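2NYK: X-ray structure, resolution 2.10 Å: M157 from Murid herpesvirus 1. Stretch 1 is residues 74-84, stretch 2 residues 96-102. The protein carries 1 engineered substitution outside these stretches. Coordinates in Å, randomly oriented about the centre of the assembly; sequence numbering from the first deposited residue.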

# COMPACT_ATOMS: atom_id res chain seq x y z
N VAL A 74 10.33 11.71 -9.53
CA VAL A 74 11.73 12.10 -9.52
C VAL A 74 12.46 11.53 -8.29
O VAL A 74 13.59 11.06 -8.43
N PHE A 75 11.83 11.57 -7.12
CA PHE A 75 12.44 10.98 -5.92
C PHE A 75 12.82 9.51 -6.16
O PHE A 75 13.94 9.09 -5.90
N LEU A 76 11.88 8.75 -6.71
CA LEU A 76 12.08 7.33 -6.98
C LEU A 76 13.13 7.08 -8.07
O LEU A 76 13.92 6.14 -7.98
N ASP A 77 13.11 7.93 -9.10
CA ASP A 77 14.08 7.88 -10.20
C ASP A 77 15.50 8.10 -9.69
O ASP A 77 16.40 7.36 -10.01
N ILE A 78 15.67 9.12 -8.86
CA ILE A 78 16.95 9.39 -8.22
C ILE A 78 17.44 8.23 -7.33
O ILE A 78 18.61 7.85 -7.40
N GLN A 79 16.54 7.68 -6.51
CA GLN A 79 16.90 6.50 -5.70
C GLN A 79 17.28 5.31 -6.58
O GLN A 79 18.28 4.64 -6.33
N LYS A 80 16.50 5.05 -7.62
CA LYS A 80 16.86 3.98 -8.54
C LYS A 80 18.27 4.16 -9.11
O LYS A 80 19.07 3.22 -9.07
N MET A 81 18.60 5.35 -9.61
CA MET A 81 19.93 5.61 -10.17
C MET A 81 21.02 5.42 -9.13
O MET A 81 22.07 4.84 -9.41
N ARG A 82 20.75 5.91 -7.92
CA ARG A 82 21.63 5.75 -6.78
C ARG A 82 21.94 4.30 -6.46
O ARG A 82 23.10 3.95 -6.23
N LEU A 83 20.90 3.46 -6.45
CA LEU A 83 21.06 2.03 -6.16
C LEU A 83 21.82 1.30 -7.27
O LEU A 83 22.64 0.44 -6.97
N ASN A 84 21.53 1.64 -8.52
CA ASN A 84 22.27 1.12 -9.68
C ASN A 84 23.76 1.38 -9.54
O ASN A 84 24.57 0.50 -9.80
N ARG A 96 20.87 -8.06 -5.30
CA ARG A 96 19.81 -7.06 -5.28
C ARG A 96 19.93 -6.06 -4.14
O ARG A 96 20.56 -6.32 -3.11
N ILE A 97 19.32 -4.90 -4.33
CA ILE A 97 19.29 -3.88 -3.28
C ILE A 97 17.92 -3.19 -3.29
O ILE A 97 17.36 -2.90 -4.35
N CYS A 98 17.40 -2.94 -2.10
CA CYS A 98 16.14 -2.25 -1.97
C CYS A 98 16.28 -1.10 -0.98
O CYS A 98 16.99 -1.21 0.02
N VAL A 99 15.60 0.01 -1.28
CA VAL A 99 15.51 1.13 -0.35
C VAL A 99 14.04 1.47 -0.12
O VAL A 99 13.25 1.42 -1.06
N ARG A 100 13.69 1.79 1.12
CA ARG A 100 12.32 2.16 1.47
C ARG A 100 12.28 3.38 2.38
O ARG A 100 12.87 3.37 3.46
N TYR A 101 11.57 4.43 1.96
CA TYR A 101 11.38 5.61 2.80
C TYR A 101 9.96 5.54 3.30
O TYR A 101 9.01 5.59 2.50
N ALA A 102 9.81 5.39 4.60
CA ALA A 102 8.49 5.33 5.22
C ALA A 102 8.33 6.65 5.95
O ALA A 102 8.96 6.89 7.01

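Helix 74-84 lies across strand 96-102 with its axis running roughly antiparallel to the strand, at 148° between N-to-C directions and 9.2 Å at closest approach. That spacing leaves room for one layer of interlocking side chains. From the helix, Phe-75, Gln-79, Arg-82 and Leu-83 direct their CA-to-CB bonds toward the strand; steps of three or four residues from Gln-79 lead to Phe-75, Arg-82 and Leu-83, which keeps all four on the side of the helix that faces the strand. The strand alternates, as an extended chain must: Ile-97, Val-99 and Tyr-101 point toward the helix, while Cys-98 and Arg-100 point away. Together the two stretches bury 373 Å².

The apolar packing centers on Leu-83, which gives up more surface to the contact than any other residue. Its CB lies 3.7 Å from Ile-97 CG2, and chi1 m with chi2 t sets its CD1 3.8 Å from Val-99 CG1. The same CD1 also rests 3.6 Å from the backbone atom Ile-97 O, so the leucine reaches the strand itself between two inward-pointing neighbors. Ile-97 (chi1 t, chi2 t) and Val-99 (chi1 p) are beta-branched, a class well suited to strands, and branching at CB keeps their bulk close to the strand backbone. The backbones come close here: the CA atoms of Leu-83 and Ile-97 are 6.8 Å apart, whereas those of Gln-79 and Val-99 are separated by 7.7 Å.

Toward the start of the helix segment, an aromatic pair takes over. Phe-75 adopts chi1 t and Tyr-101 chi1 m, and the edge of the phenylalanine ring meets the face of the tyrosine ring. The planes stand at 89° with centroids 4.8 Å apart, and Phe-75 CZ approaches Tyr-101 CD1 to 3.5 Å. In this arrangement the slightly positive rim hydrogens of one ring face the electron-rich face of the other, while two large flat groups fill the space between helix and strand.

The polar contacts gather around the far end of Tyr-101. Its buried ring serves the apolar layer, yet its hydroxyl extends to the amide and guanidinium groups of the helix. Gln-79, with chi1 and chi2 both m, places NE2 3.3 Å from Tyr-101 OH, and its OE1 packs 4.1 Å from Val-99 CG1. That same OE1 accepts a hydrogen bond from Arg-82 NH1 at 2.9 Å, joining two side chains of the helix. Arg-82 is almost fully extended, t at chi1 through chi3, and its length lets a partly exposed residue carry its charged group alongside the strand, with NH1 3.7 Å from Tyr-101 OH.

A single water completes this cluster. It accepts a hydrogen bond from Arg-82 NH1 at 3.1 Å and forms another with Tyr-101 OH at 2.5 Å, bridging helix and strand. Arginine suits this position because NH1 can donate to both the glutamine oxygen and the water, while the tyrosine hydroxyl supplies a polar end to an otherwise apolar ring.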

# COMPACT_ATOMS: atom_id res chain seq x y z
CB VAL A 74 11.87 13.65 -9.59
CG1 VAL A 74 13.30 14.11 -9.31
CG2 VAL A 74 11.41 14.16 -10.97
CB PHE A 75 11.49 11.08 -4.71
CG PHE A 75 12.07 10.49 -3.46
CD1 PHE A 75 13.00 11.21 -2.72
CD2 PHE A 75 11.74 9.20 -3.07
CE1 PHE A 75 13.59 10.65 -1.61
CE2 PHE A 75 12.30 8.66 -1.92
CZ PHE A 75 13.22 9.37 -1.19
CB LEU A 76 10.75 6.72 -7.42
CG LEU A 76 9.72 6.63 -6.29
CD1 LEU A 76 8.33 6.36 -6.83
CD2 LEU A 76 10.12 5.57 -5.29
CB ASP A 77 13.73 8.93 -11.27
CG ASP A 77 14.52 8.75 -12.56
OD1 ASP A 77 14.83 9.77 -13.22
OD2 ASP A 77 14.84 7.60 -12.91
CB ILE A 78 16.91 10.70 -7.40
CG1 ILE A 78 16.75 11.91 -8.34
CG2 ILE A 78 18.16 10.81 -6.53
CD1 ILE A 78 16.71 13.26 -7.62
CB GLN A 79 15.73 6.11 -4.76
CG GLN A 79 15.40 7.13 -3.66
CD GLN A 79 16.58 7.46 -2.76
OE1 GLN A 79 17.46 6.63 -2.53
NE2 GLN A 79 16.60 8.68 -2.23
CB LYS A 80 15.83 3.84 -9.66
CG LYS A 80 15.86 2.46 -10.28
CD LYS A 80 14.89 2.29 -11.43
CE LYS A 80 15.43 2.93 -12.69
NZ LYS A 80 14.55 2.64 -13.86
CB MET A 81 20.02 7.02 -10.76
CG MET A 81 19.09 7.23 -11.95
SD MET A 81 19.28 8.81 -12.79
CE MET A 81 18.68 9.98 -11.57
CB ARG A 82 20.99 6.40 -5.56
CG ARG A 82 21.79 6.32 -4.30
CD ARG A 82 20.88 6.63 -3.15
NE ARG A 82 21.58 6.69 -1.89
CZ ARG A 82 21.00 6.51 -0.71
NH1 ARG A 82 19.68 6.26 -0.64
NH2 ARG A 82 21.72 6.58 0.40
CB LEU A 83 19.71 1.34 -5.92
CG LEU A 83 18.74 1.78 -4.81
CD1 LEU A 83 17.76 0.66 -4.56
CD2 LEU A 83 19.44 2.19 -3.50
CB ASN A 84 21.82 1.77 -10.98
CG ASN A 84 20.42 1.36 -11.38
OD1 ASN A 84 20.07 0.18 -11.36
ND2 ASN A 84 19.61 2.33 -11.79
CB ARG A 96 18.43 -7.73 -5.26
CG ARG A 96 18.22 -8.69 -4.10
CD ARG A 96 17.33 -9.88 -4.51
NE ARG A 96 16.11 -9.47 -5.22
CZ ARG A 96 15.13 -8.74 -4.68
NH1 ARG A 96 15.21 -8.31 -3.42
NH2 ARG A 96 14.06 -8.43 -5.41
CB ILE A 97 20.42 -2.84 -3.44
CG1 ILE A 97 20.42 -1.85 -2.27
CG2 ILE A 97 20.30 -2.11 -4.78
CD1 ILE A 97 21.65 -0.98 -2.21
CB CYS A 98 15.06 -3.24 -1.54
SG CYS A 98 13.43 -2.51 -1.38
CB VAL A 99 16.32 2.37 -0.83
CG1 VAL A 99 15.80 2.90 -2.21
CG2 VAL A 99 16.31 3.48 0.21
CB ARG A 100 11.62 0.99 2.16
CG ARG A 100 10.14 1.24 2.52
CD ARG A 100 9.60 0.02 3.33
NE ARG A 100 8.21 0.20 3.79
CZ ARG A 100 7.13 0.15 3.00
NH1 ARG A 100 7.25 -0.08 1.69
NH2 ARG A 100 5.92 0.33 3.50
CB TYR A 101 11.57 6.90 2.00
CG TYR A 101 13.02 7.26 1.71
CD1 TYR A 101 13.78 6.51 0.82
CD2 TYR A 101 13.63 8.34 2.36
CE1 TYR A 101 15.13 6.82 0.57
CE2 TYR A 101 14.97 8.67 2.11
CZ TYR A 101 15.70 7.90 1.22
OH TYR A 101 17.02 8.21 0.97
CB ALA A 102 8.42 4.14 6.16
O HOH W 1 19.06 7.31 2.20